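Local coordinates for Rv1989c (MbcT) (Mycobacterium tuberculosis, PDB 6FKG), which degrades NAD(+) by phosphorolysis as the toxin of a type II toxin-antitoxin system, killing the cell unless its cognate antitoxin MbcA blocks the active site, at residues T97-L102 and H139-L144; G40-G45 and L53-Y58; R90-D95 and R170-L175. All coordinates share one frame; numbering follows the deposited sequence.

Contact 1: T97-L102 and H139-L144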
ATOM      1  N   THR B  97       9.179 -43.267  26.870  1.00 42.45           N
ATOM      2  CA  THR B  97       9.296 -43.559  28.297  1.00 41.24           C
ATOM      3  C   THR B  97       9.069 -42.332  29.167  1.00 43.96           C
ATOM      4  O   THR B  97       9.758 -41.322  29.028  1.00 43.91           O
ATOM      5  CB  THR B  97      10.682 -44.151  28.635  1.00 46.47           C
ATOM      6  OG1 THR B  97      10.908 -45.308  27.822  1.00 49.41           O
ATOM      7  CG2 THR B  97      10.765 -44.542  30.120  1.00 46.43           C
ATOM      8  N   ASP B  98       8.088 -42.447  30.059  1.00 46.39           N
ATOM      9  CA  ASP B  98       7.752 -41.421  31.044  1.00 49.59           C
ATOM     10  C   ASP B  98       7.606 -40.008  30.470  1.00 49.43           C
ATOM     11  O   ASP B  98       8.040 -39.040  31.088  1.00 46.87           O
ATOM     12  CB  ASP B  98       8.800 -41.422  32.158  1.00 53.59           C
ATOM     13  CG  ASP B  98       8.837 -42.736  32.913  1.00 58.99           C
ATOM     14  OD1 ASP B  98       7.760 -43.338  33.114  1.00 53.59           O
ATOM     15  OD2 ASP B  98       9.940 -43.169  33.302  1.00 63.27           O
ATOM     16  N   LEU B  99       6.977 -39.892  29.303  1.00 43.20           N
ATOM     17  CA  LEU B  99       6.764 -38.586  28.684  1.00 39.72           C
ATOM     18  C   LEU B  99       5.668 -37.842  29.435  1.00 41.14           C
ATOM     19  O   LEU B  99       4.577 -38.377  29.650  1.00 39.38           O
ATOM     20  CB  LEU B  99       6.394 -38.734  27.203  1.00 35.36           C
ATOM     21  CG  LEU B  99       6.691 -37.550  26.280  1.00 35.85           C
ATOM     22  CD1 LEU B  99       8.188 -37.364  26.136  1.00 36.47           C
ATOM     23  CD2 LEU B  99       6.032 -37.716  24.911  1.00 35.05           C
ATOM     24  N   ALA B 100       5.970 -36.617  29.857  1.00 39.69           N
ATOM     25  CA  ALA B 100       5.018 -35.794  30.599  1.00 46.04           C
ATOM     26  C   ALA B 100       4.068 -35.132  29.623  1.00 42.09           C
ATOM     27  O   ALA B 100       4.415 -34.143  28.983  1.00 40.71           O
ATOM     28  CB  ALA B 100       5.747 -34.737  31.451  1.00 43.71           C
ATOM     29  N   VAL B 101       2.864 -35.682  29.499  1.00 37.59           N
ATOM     30  CA  VAL B 101       1.967 -35.255  28.440  1.00 36.88           C
ATOM     31  C   VAL B 101       0.626 -34.757  28.963  1.00 39.02           C
ATOM     32  O   VAL B 101       0.121 -35.236  29.979  1.00 40.05           O
ATOM     33  CB  VAL B 101       1.709 -36.404  27.437  1.00 39.69           C
ATOM     34  CG1 VAL B 101       3.013 -36.849  26.801  1.00 37.09           C
ATOM     35  CG2 VAL B 101       1.029 -37.579  28.144  1.00 40.52           C
ATOM     36  N   LEU B 102       0.064 -33.772  28.268  1.00 34.25           N
ATOM     37  CA  LEU B 102      -1.320 -33.383  28.477  1.00 36.67           C
ATOM     38  C   LEU B 102      -2.231 -34.505  27.975  1.00 39.87           C
ATOM     39  O   LEU B 102      -2.198 -34.846  26.793  1.00 36.15           O
ATOM     40  CB  LEU B 102      -1.627 -32.076  27.745  1.00 32.94           C
ATOM     41  CG  LEU B 102      -3.059 -31.551  27.900  1.00 35.41           C
ATOM     42  CD1 LEU B 102      -3.352 -31.135  29.340  1.00 33.59           C
ATOM     43  CD2 LEU B 102      -3.254 -30.379  26.947  1.00 35.48           C
ATOM     44  N   HIS B 139       5.779 -25.902  28.794  1.00 32.76           N
ATOM     45  CA  HIS B 139       6.898 -26.831  28.888  1.00 31.58           C
ATOM     46  C   HIS B 139       6.463 -28.272  29.100  1.00 34.43           C
ATOM     47  O   HIS B 139       7.203 -29.070  29.657  1.00 40.07           O
ATOM     48  CB  HIS B 139       7.868 -26.400  30.001  1.00 39.68           C
ATOM     49  CG  HIS B 139       8.705 -25.221  29.628  1.00 49.99           C
ATOM     50  ND1 HIS B 139       8.188 -23.948  29.513  1.00 49.94           N
ATOM     51  CD2 HIS B 139      10.021 -25.124  29.320  1.00 53.36           C
ATOM     52  CE1 HIS B 139       9.150 -23.116  29.157  1.00 54.20           C
ATOM     53  NE2 HIS B 139      10.272 -23.803  29.035  1.00 59.24           N
ATOM     54  N   MET B 140       5.259 -28.611  28.657  1.00 34.97           N
ATOM     55  CA  MET B 140       4.842 -30.004  28.663  1.00 39.37           C
ATOM     56  C   MET B 140       5.569 -30.712  27.529  1.00 36.94           C
ATOM     57  O   MET B 140       5.915 -30.084  26.539  1.00 37.77           O
ATOM     58  CB  MET B 140       3.329 -30.125  28.503  1.00 37.56           C
ATOM     59  CG  MET B 140       2.569 -29.505  29.640  1.00 45.76           C
ATOM     60  SD  MET B 140       0.793 -29.568  29.412  1.00 39.02           S
ATOM     61  CE  MET B 140       0.235 -29.019  31.041  1.00 39.58           C
ATOM     62  N   GLN B 141       5.805 -32.010  27.674  1.00 34.27           N
ATOM     63  CA  GLN B 141       6.619 -32.723  26.705  1.00 32.78           C
ATOM     64  C   GLN B 141       5.797 -33.159  25.495  1.00 33.74           C
ATOM     65  O   GLN B 141       6.343 -33.486  24.444  1.00 31.81           O
ATOM     66  CB  GLN B 141       7.288 -33.926  27.363  1.00 37.61           C
ATOM     67  CG  GLN B 141       8.358 -33.534  28.372  1.00 43.23           C
ATOM     68  CD  GLN B 141       9.140 -34.723  28.858  1.00 45.33           C
ATOM     69  OE1 GLN B 141       8.565 -35.718  29.297  1.00 41.48           O
ATOM     70  NE2 GLN B 141      10.461 -34.632  28.785  1.00 50.25           N
ATOM     71  N   GLY B 142       4.475 -33.132  25.625  1.00 33.12           N
ATOM     72  CA  GLY B 142       3.650 -33.447  24.481  1.00 33.76           C
ATOM     73  C   GLY B 142       2.183 -33.522  24.818  1.00 36.01           C
ATOM     74  O   GLY B 142       1.760 -33.157  25.915  1.00 33.19           O
ATOM     75  N   VAL B 143       1.400 -34.003  23.861  1.00 31.06           N
ATOM     76  CA  VAL B 143      -0.037 -34.101  24.056  1.00 27.92           C
ATOM     77  C   VAL B 143      -0.502 -35.482  23.596  1.00 30.90           C
ATOM     78  O   VAL B 143      -0.141 -35.936  22.505  1.00 30.39           O
ATOM     79  CB  VAL B 143      -0.802 -33.011  23.276  1.00 31.53           C
ATOM     80  CG1 VAL B 143      -2.304 -33.075  23.608  1.00 30.72           C
ATOM     81  CG2 VAL B 143      -0.230 -31.596  23.587  1.00 33.06           C
ATOM     82  N   LEU B 144      -1.289 -36.141  24.438  1.00 32.86           N
ATOM     83  CA  LEU B 144      -1.851 -37.435  24.104  1.00 33.88           C
ATOM     84  C   LEU B 144      -3.283 -37.204  23.669  1.00 39.81           C
ATOM     85  O   LEU B 144      -4.085 -36.603  24.403  1.00 32.83           O
ATOM     86  CB  LEU B 144      -1.779 -38.383  25.297  1.00 34.92           C
ATOM     87  CG  LEU B 144      -1.905 -39.880  25.043  1.00 38.60           C
ATOM     88  CD1 LEU B 144      -0.659 -40.372  24.308  1.00 35.07           C
ATOM     89  CD2 LEU B 144      -2.075 -40.574  26.383  1.00 41.58           C
TER
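The strands carrying Leu102 and Val143 (89-103 and 142-147) run parallel in the mixed sheet of the RES domain, strongly twisted against each other, with 63° between their short axes here. Leu102 gives the largest buried surface. Both its backbone polar atoms are used: Leu102 N donates to Gly142 O (3.0 Å), and Leu102 O accepts from Leu144 N at 2.8 Å, so that one residue is bonded to the two neighbours of Val143, its bridge partner. Met140, extended beyond CG, brings SD to 3.9 Å from Leu102 CB, while Val131 of helix 126-137 packs on the Leu102 side chain. The side chains of Val101 and Leu144 cross obliquely.

Gln141, just ahead of the second strand, extends the pairing with its side chain. Its N donates to Ala100 O, nearly along the C=O axis, and its extended chain returns the carboxamide to the same residue. There Leu99 CD1 lies 3.6 Å from Gln141 OE1, and NE2 is held by Arg161 O and Gln166 OE1, which fixes the amide flip. The carboxamide thus stands in for a backbone carbonyl: Ala100 N meets a lone pair of Gln141 OE1 in the carbonyl plane, 2.8 Å away and almost straight at 175°.

Contact 2: G40-G45 and L53-Y58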
ATOM      1  N   GLY B  40       9.178 -30.876   9.749  1.00 36.07           N
ATOM      2  CA  GLY B  40       8.103 -30.773   8.778  1.00 39.17           C
ATOM      3  C   GLY B  40       6.854 -30.174   9.402  1.00 36.40           C
ATOM      4  O   GLY B  40       6.194 -29.295   8.816  1.00 33.31           O
ATOM      5  N   ALA B  41       6.527 -30.657  10.594  1.00 33.06           N
ATOM      6  CA  ALA B  41       5.414 -30.118  11.353  1.00 33.37           C
ATOM      7  C   ALA B  41       5.665 -28.652  11.690  1.00 30.22           C
ATOM      8  O   ALA B  41       4.737 -27.849  11.720  1.00 31.82           O
ATOM      9  CB  ALA B  41       5.189 -30.935  12.620  1.00 30.00           C
ATOM     10  N   ARG B  42       6.919 -28.289  11.934  1.00 30.72           N
ATOM     11  CA  ARG B  42       7.230 -26.885  12.189  1.00 28.07           C
ATOM     12  C   ARG B  42       7.054 -26.026  10.934  1.00 32.11           C
ATOM     13  O   ARG B  42       6.558 -24.905  11.004  1.00 32.66           O
ATOM     14  CB  ARG B  42       8.659 -26.723  12.711  1.00 32.57           C
ATOM     15  CG  ARG B  42       9.028 -25.290  13.020  1.00 36.96           C
ATOM     16  CD  ARG B  42      10.533 -25.126  13.139  1.00 45.58           C
ATOM     17  NE  ARG B  42      10.879 -24.363  14.323  1.00 64.40           N
ATOM     18  CZ  ARG B  42      12.036 -24.468  14.969  1.00 69.35           C
ATOM     19  NH1 ARG B  42      12.977 -25.302  14.529  1.00 62.02           N
ATOM     20  NH2 ARG B  42      12.250 -23.736  16.056  1.00 68.84           N
ATOM     21  N   ARG B  43       7.482 -26.544   9.787  1.00 30.98           N
ATOM     22  CA  ARG B  43       7.426 -25.759   8.569  1.00 33.13           C
ATOM     23  C   ARG B  43       5.978 -25.521   8.111  1.00 34.89           C
ATOM     24  O   ARG B  43       5.636 -24.410   7.699  1.00 33.68           O
ATOM     25  CB  ARG B  43       8.245 -26.446   7.469  1.00 40.13           C
ATOM     26  CG  ARG B  43       9.718 -26.035   7.497  1.00 49.87           C
ATOM     27  CD  ARG B  43      10.613 -26.960   6.687  1.00 58.69           C
ATOM     28  NE  ARG B  43      10.184 -27.084   5.297  1.00 54.23           N
ATOM     29  CZ  ARG B  43      10.560 -26.280   4.307  1.00 60.55           C
ATOM     30  NH1 ARG B  43      11.386 -25.266   4.544  1.00 67.67           N
ATOM     31  NH2 ARG B  43      10.115 -26.502   3.075  1.00 44.83           N
ATOM     32  N   PHE B  44       5.144 -26.554   8.203  1.00 30.23           N
ATOM     33  CA  PHE B  44       3.774 -26.489   7.664  1.00 31.04           C
ATOM     34  C   PHE B  44       2.723 -26.266   8.732  1.00 30.19           C
ATOM     35  O   PHE B  44       1.660 -25.697   8.455  1.00 31.44           O
ATOM     36  CB  PHE B  44       3.420 -27.773   6.891  1.00 28.32           C
ATOM     37  CG  PHE B  44       2.116 -27.667   6.134  1.00 31.43           C
ATOM     38  CD1 PHE B  44       2.015 -26.812   5.044  1.00 31.34           C
ATOM     39  CD2 PHE B  44       0.995 -28.383   6.536  1.00 36.38           C
ATOM     40  CE1 PHE B  44       0.831 -26.669   4.355  1.00 32.31           C
ATOM     41  CE2 PHE B  44      -0.220 -28.249   5.839  1.00 31.24           C
ATOM     42  CZ  PHE B  44      -0.295 -27.395   4.757  1.00 26.97           C
ATOM     43  N   GLY B  45       3.017 -26.701   9.952  1.00 28.01           N
ATOM     44  CA  GLY B  45       1.982 -26.852  10.960  1.00 28.26           C
ATOM     45  C   GLY B  45       1.455 -28.276  10.913  1.00 30.80           C
ATOM     46  O   GLY B  45       1.663 -28.981   9.927  1.00 33.03           O
ATOM     47  N   LEU B  53       7.099 -22.363  15.256  1.00 32.13           N
ATOM     48  CA  LEU B  53       7.517 -22.109  16.636  1.00 38.07           C
ATOM     49  C   LEU B  53       8.346 -23.237  17.236  1.00 42.32           C
ATOM     50  O   LEU B  53       9.286 -22.996  18.003  1.00 42.06           O
ATOM     51  CB  LEU B  53       6.300 -21.845  17.519  1.00 40.57           C
ATOM     52  CG  LEU B  53       5.703 -20.446  17.359  1.00 45.37           C
ATOM     53  CD1 LEU B  53       4.505 -20.278  18.279  1.00 48.77           C
ATOM     54  CD2 LEU B  53       6.765 -19.383  17.627  1.00 41.24           C
ATOM     55  N   PHE B  54       7.992 -24.473  16.907  1.00 30.90           N
ATOM     56  CA  PHE B  54       8.694 -25.605  17.495  1.00 29.85           C
ATOM     57  C   PHE B  54       8.539 -26.825  16.621  1.00 30.28           C
ATOM     58  O   PHE B  54       7.518 -26.979  15.959  1.00 32.90           O
ATOM     59  CB  PHE B  54       8.185 -25.908  18.926  1.00 31.80           C
ATOM     60  CG  PHE B  54       6.662 -26.065  19.044  1.00 29.54           C
ATOM     61  CD1 PHE B  54       6.058 -27.303  18.890  1.00 36.76           C
ATOM     62  CD2 PHE B  54       5.859 -24.973  19.356  1.00 30.24           C
ATOM     63  CE1 PHE B  54       4.660 -27.448  19.021  1.00 36.18           C
ATOM     64  CE2 PHE B  54       4.484 -25.098  19.494  1.00 32.59           C
ATOM     65  CZ  PHE B  54       3.875 -26.335  19.327  1.00 32.22           C
ATOM     66  N   PRO B  55       9.555 -27.705  16.624  1.00 32.58           N
ATOM     67  CA  PRO B  55       9.427 -29.006  15.973  1.00 29.55           C
ATOM     68  C   PRO B  55       8.394 -29.848  16.697  1.00 31.70           C
ATOM     69  O   PRO B  55       8.196 -29.708  17.911  1.00 33.11           O
ATOM     70  CB  PRO B  55      10.830 -29.629  16.099  1.00 39.72           C
ATOM     71  CG  PRO B  55      11.734 -28.532  16.559  1.00 40.83           C
ATOM     72  CD  PRO B  55      10.878 -27.511  17.246  1.00 39.19           C
ATOM     73  N   ALA B  56       7.724 -30.712  15.950  1.00 29.34           N
ATOM     74  CA  ALA B  56       6.765 -31.633  16.559  1.00 27.84           C
ATOM     75  C   ALA B  56       6.778 -32.948  15.805  1.00 28.47           C
ATOM     76  O   ALA B  56       6.959 -32.967  14.589  1.00 30.00           O
ATOM     77  CB  ALA B  56       5.352 -31.028  16.570  1.00 27.21           C
ATOM     78  N   ILE B  57       6.589 -34.040  16.547  1.00 25.57           N
ATOM     79  CA  ILE B  57       6.609 -35.397  16.003  1.00 28.49           C
ATOM     80  C   ILE B  57       5.264 -36.040  16.258  1.00 31.43           C
ATOM     81  O   ILE B  57       4.793 -36.040  17.389  1.00 30.91           O
ATOM     82  CB  ILE B  57       7.673 -36.286  16.678  1.00 32.89           C
ATOM     83  CG1 ILE B  57       9.079 -35.707  16.540  1.00 41.78           C
ATOM     84  CG2 ILE B  57       7.646 -37.686  16.094  1.00 42.16           C
ATOM     85  CD1 ILE B  57      10.093 -36.533  17.324  1.00 41.20           C
ATOM     86  N   TYR B  58       4.658 -36.621  15.226  1.00 26.20           N
ATOM     87  CA  TYR B  58       3.372 -37.284  15.392  1.00 24.61           C
ATOM     88  C   TYR B  58       3.533 -38.809  15.402  1.00 30.79           C
ATOM     89  O   TYR B  58       4.072 -39.389  14.456  1.00 32.69           O
ATOM     90  CB  TYR B  58       2.422 -36.831  14.278  1.00 26.81           C
ATOM     91  CG  TYR B  58       1.912 -35.417  14.493  1.00 25.77           C
ATOM     92  CD1 TYR B  58       2.693 -34.317  14.159  1.00 27.07           C
ATOM     93  CD2 TYR B  58       0.662 -35.193  15.071  1.00 29.16           C
ATOM     94  CE1 TYR B  58       2.238 -33.017  14.375  1.00 27.46           C
ATOM     95  CE2 TYR B  58       0.199 -33.901  15.293  1.00 33.84           C
ATOM     96  CZ  TYR B  58       1.001 -32.820  14.951  1.00 30.76           C
ATOM     97  OH  TYR B  58       0.551 -31.542  15.178  1.00 29.68           O
TER
HETATM   98  O   HOH W   1       7.027 -33.651  11.945  1.00 35.54           O
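The short helix 39-44 of the RES domain packs through Ala41 and Arg42 against strand 56-60 and the loop that leads into it, and a water completes the contact. The apolar part centres on Ala41, whose CB points at the strand. Ala41 CB sits 4.0 Å from Ala56 CB and comes to the edge of the Tyr58 ring, near its plane, with CE1 as the nearest ring atom. The same methyl, Ala41 CB, lies 3.3 Å from Ala56 O, so the helix comes close to the strand backbone. The Tyr58 hydroxyl is hydrogen-bonded to Asn49 OD1 and Trp48 N, and the antitoxin MbcA packs on both Ala41 and Tyr58 through its Val113.

Arg42 makes the second group of contacts. With CG anti to the backbone N (chi1 -179°) and a bend at chi3 (-133°), its chain runs alongside Pro55. Arg42 CB rests 3.5 Å from Phe54 O, and the guanidinium of Arg42 is laid against the proline, Pro55 CD standing 4.0 Å above its plane, over the centre. NH1 has a long, weak ion pair with Glu39, and Arg43 of the second MbcT subunit brings a like charge close.

Polar linkage is indirect. Water 1 donates to Ala56 O (2.7 Å) and accepts a weak bond from Ala41 N.

Arg42 NE is buried without a polar partner in the model, so that, within this contact, packing against Pro55 and the Phe54 backbone probably does most to place the guanidinium; with another arginine nearby, its positive charge is probably only partly compensated.

Contact 3: R90-D95 and R170-L175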
ATOM      1  N   ARG B  90       9.056 -45.423   5.307  1.00 28.93           N
ATOM      2  CA  ARG B  90       9.470 -46.377   6.322  0.61 29.23           C
ATOM      3  C   ARG B  90       8.621 -46.230   7.580  1.00 31.63           C
ATOM      4  O   ARG B  90       8.107 -45.143   7.879  1.00 31.98           O
ATOM      5  CB  ARG B  90      10.961 -46.212   6.644  0.61 34.68           C
ATOM      6  CG  ARG B  90      11.868 -46.714   5.519  0.61 35.40           C
ATOM      7  CD  ARG B  90      13.329 -46.747   5.926  0.61 36.94           C
ATOM      8  NE  ARG B  90      14.160 -47.396   4.915  0.61 33.70           N
ATOM      9  CZ  ARG B  90      15.478 -47.254   4.839  0.61 44.83           C
ATOM     10  NH1 ARG B  90      16.164 -47.880   3.890  0.61 43.37           N
ATOM     11  NH2 ARG B  90      16.109 -46.480   5.711  0.61 47.43           N
ATOM     12  N   LEU B  91       8.474 -47.338   8.296  1.00 29.58           N
ATOM     13  CA  LEU B  91       7.711 -47.388   9.524  1.00 28.24           C
ATOM     14  C   LEU B  91       8.673 -47.551  10.689  1.00 31.10           C
ATOM     15  O   LEU B  91       9.414 -48.536  10.769  1.00 32.97           O
ATOM     16  CB  LEU B  91       6.703 -48.553   9.499  1.00 28.83           C
ATOM     17  CG  LEU B  91       5.921 -48.758  10.798  1.00 31.23           C
ATOM     18  CD1 LEU B  91       5.040 -47.560  11.130  1.00 32.40           C
ATOM     19  CD2 LEU B  91       5.088 -50.020  10.683  1.00 37.13           C
ATOM     20  N   HIS B  92       8.642 -46.578  11.588  1.00 31.57           N
ATOM     21  CA  HIS B  92       9.528 -46.531  12.741  1.00 37.02           C
ATOM     22  C   HIS B  92       8.830 -46.924  14.015  1.00 31.43           C
ATOM     23  O   HIS B  92       7.781 -46.386  14.349  1.00 32.88           O
ATOM     24  CB  HIS B  92      10.092 -45.126  12.908  1.00 29.74           C
ATOM     25  CG  HIS B  92      10.643 -44.561  11.648  1.00 29.78           C
ATOM     26  ND1 HIS B  92      11.795 -45.045  11.062  1.00 29.56           N
ATOM     27  CD2 HIS B  92      10.198 -43.563  10.847  1.00 30.48           C
ATOM     28  CE1 HIS B  92      12.038 -44.358   9.958  1.00 33.25           C
ATOM     29  NE2 HIS B  92      11.083 -43.455   9.805  1.00 30.63           N
ATOM     30  N   THR B  93       9.434 -47.858  14.727  1.00 30.57           N
ATOM     31  CA  THR B  93       8.968 -48.267  16.033  1.00 33.14           C
ATOM     32  C   THR B  93       9.778 -47.496  17.058  1.00 34.54           C
ATOM     33  O   THR B  93      10.997 -47.624  17.094  1.00 33.45           O
ATOM     34  CB  THR B  93       9.154 -49.765  16.242  1.00 33.43           C
ATOM     35  OG1 THR B  93       8.465 -50.476  15.208  1.00 36.22           O
ATOM     36  CG2 THR B  93       8.619 -50.189  17.599  1.00 38.79           C
ATOM     37  N   ILE B  94       9.103 -46.688  17.866  1.00 31.79           N
ATOM     38  CA  ILE B  94       9.775 -45.775  18.788  1.00 33.60           C
ATOM     39  C   ILE B  94       9.205 -45.951  20.182  1.00 35.91           C
ATOM     40  O   ILE B  94       8.024 -45.696  20.419  1.00 36.14           O
ATOM     41  CB  ILE B  94       9.626 -44.308  18.340  1.00 35.56           C
ATOM     42  CG1 ILE B  94      10.281 -44.107  16.963  1.00 32.24           C
ATOM     43  CG2 ILE B  94      10.228 -43.357  19.393  1.00 35.08           C
ATOM     44  CD1 ILE B  94       9.877 -42.817  16.241  1.00 30.88           C
ATOM     45  N   ASP B  95      10.050 -46.416  21.096  1.00 41.98           N
ATOM     46  CA  ASP B  95       9.667 -46.558  22.494  1.00 46.42           C
ATOM     47  C   ASP B  95       9.660 -45.197  23.191  1.00 45.33           C
ATOM     48  O   ASP B  95      10.644 -44.446  23.141  1.00 42.97           O
ATOM     49  CB  ASP B  95      10.613 -47.514  23.228  1.00 44.27           C
ATOM     50  CG  ASP B  95      10.328 -48.972  22.930  1.00 52.48           C
ATOM     51  OD1 ASP B  95       9.225 -49.284  22.439  1.00 48.04           O
ATOM     52  OD2 ASP B  95      11.204 -49.815  23.215  1.00 61.71           O
ATOM     53  N   ARG B 170      13.602 -48.075  17.940  1.00 35.89           N
ATOM     54  CA  ARG B 170      13.848 -49.507  18.121  1.00 41.51           C
ATOM     55  C   ARG B 170      14.050 -50.203  16.790  1.00 44.38           C
ATOM     56  O   ARG B 170      14.837 -51.127  16.683  1.00 46.48           O
ATOM     57  CB  ARG B 170      12.687 -50.178  18.863  1.00 42.28           C
ATOM     58  CG  ARG B 170      12.562 -49.796  20.323  1.00 46.40           C
ATOM     59  CD  ARG B 170      13.930 -49.705  20.988  1.00 53.00           C
ATOM     60  NE  ARG B 170      13.851 -49.987  22.417  1.00 64.30           N
ATOM     61  CZ  ARG B 170      14.703 -49.516  23.324  1.00 81.06           C
ATOM     62  NH1 ARG B 170      15.704 -48.723  22.960  1.00 83.03           N
ATOM     63  NH2 ARG B 170      14.547 -49.832  24.602  1.00 84.37           N
ATOM     64  N   GLN B 171      13.332 -49.752  15.769  1.00 37.05           N
ATOM     65  CA  GLN B 171      13.289 -50.482  14.511  1.00 44.99           C
ATOM     66  C   GLN B 171      12.745 -49.591  13.405  1.00 35.09           C
ATOM     67  O   GLN B 171      11.900 -48.747  13.663  1.00 34.00           O
ATOM     68  CB  GLN B 171      12.422 -51.733  14.676  1.00 52.55           C
ATOM     69  CG  GLN B 171      12.230 -52.570  13.431  1.00 57.74           C
ATOM     70  CD  GLN B 171      11.164 -53.625  13.633  1.00 65.92           C
ATOM     71  OE1 GLN B 171      10.158 -53.657  12.926  1.00 73.81           O
ATOM     72  NE2 GLN B 171      11.375 -54.489  14.613  1.00 68.50           N
ATOM     73  N   SER B 172      13.251 -49.767  12.186  1.00 35.82           N
ATOM     74  CA  SER B 172      12.699 -49.088  11.002  1.00 38.59           C
ATOM     75  C   SER B 172      12.560 -50.120   9.891  1.00 40.26           C
ATOM     76  O   SER B 172      13.490 -50.881   9.648  1.00 40.38           O
ATOM     77  CB  SER B 172      13.602 -47.937  10.526  1.00 37.49           C
ATOM     78  OG  SER B 172      13.779 -46.939  11.517  1.00 35.80           O
ATOM     79  N   VAL B 173      11.416 -50.155   9.217  1.00 36.02           N
ATOM     80  CA  VAL B 173      11.222 -51.114   8.132  1.00 34.11           C
ATOM     81  C   VAL B 173      10.588 -50.413   6.948  1.00 34.08           C
ATOM     82  O   VAL B 173       9.928 -49.398   7.118  1.00 33.00           O
ATOM     83  CB  VAL B 173      10.330 -52.314   8.550  1.00 34.18           C
ATOM     84  CG1 VAL B 173      11.006 -53.109   9.664  1.00 40.15           C
ATOM     85  CG2 VAL B 173       8.930 -51.833   8.964  1.00 34.60           C
ATOM     86  N   ASP B 174      10.778 -50.960   5.752  1.00 34.17           N
ATOM     87  CA  ASP B 174      10.158 -50.374   4.572  1.00 32.86           C
ATOM     88  C   ASP B 174       8.656 -50.555   4.636  1.00 31.80           C
ATOM     89  O   ASP B 174       8.163 -51.671   4.843  1.00 33.29           O
ATOM     90  CB  ASP B 174      10.706 -50.988   3.294  1.00 40.26           C
ATOM     91  CG  ASP B 174      12.175 -50.656   3.070  1.00 42.35           C
ATOM     92  OD1 ASP B 174      12.667 -49.662   3.641  1.00 40.81           O
ATOM     93  OD2 ASP B 174      12.822 -51.380   2.300  1.00 47.05           O
ATOM     94  N   LEU B 175       7.922 -49.461   4.472  1.00 31.94           N
ATOM     95  CA  LEU B 175       6.465 -49.530   4.572  1.00 31.50           C
ATOM     96  C   LEU B 175       5.879 -49.667   3.175  1.00 34.06           C
ATOM     97  O   LEU B 175       5.517 -48.687   2.529  1.00 35.42           O
ATOM     98  CB  LEU B 175       5.901 -48.308   5.294  1.00 30.23           C
ATOM     99  CG  LEU B 175       4.385 -48.311   5.560  1.00 31.49           C
ATOM    100  CD1 LEU B 175       3.926 -49.531   6.380  1.00 29.54           C
ATOM    101  CD2 LEU B 175       4.018 -47.010   6.253  1.00 31.68           C
TER
HETATM  102  O   HOH W   2       9.076 -50.528  12.553  1.00 38.38           O
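Strands 89-103 and 167-174 form an antiparallel pair in the mixed sheet, interrupted by a classic beta bulge where Arg170 and Gln171 both face Thr93. Thr93 O takes Arg170 N at 2.8 Å and only a weak, longer bond from Gln171 N, while Thr93 N donates to Gln171 O. Leu91 and Val173 are a hydrogen-bonded pair, and Leu91 CB touches Val173 CG2. On the face of Leu91, Thr93, Gln171 and Val173, water 2 donates to Leu91 O and is bonded to Thr93 OG1.

On the other face, His92 and Ser172 pair edge-on: Ser172 OG lies in the ring plane, 2.8 Å from His92 ND1. Thr29 OG1 holds NE2, so both ring nitrogens are engaged and the ring's rotation is fixed.

Two salt bridges flank the pair. Arg90, in the conformer described, lies alongside Asp174 with the planes 17° apart; Arg90 NE reaches Asp174 OD1 at 3.0 Å, almost within the guanidinium plane. Arg170, bent at chi2, crosses Asp95 with the planes 75° apart; Arg170 NE to Asp95 OD2 is short at 2.8 Å but weak in angle (122°). Alternating hydrogen-bonded and non-hydrogen-bonded pairs interrupted by one extra residue are typical of a bulged antiparallel sheet.

Contacts 1 and 3 share strand 89-103, which pairs antiparallel with 167-174 through its first part and parallel with 142-147 through its last; their centres are 21 Å apart. Contact 2 adds a helix to the same sheet by way of strand 56-60, and precedes both in the sequence. Contact 1 is buried and is made of backbone bonds, aliphatic packing and one carboxamide bonded at both its polar atoms. Contact 3 is partly buried; salt bridges lie along its more exposed margins, and a water joins the strand pair. Contact 2, also partly buried, has no direct hydrogen bond between its segments; it lies where MbcA and a second MbcT subunit approach, whereas no other protein chain touches contact 3.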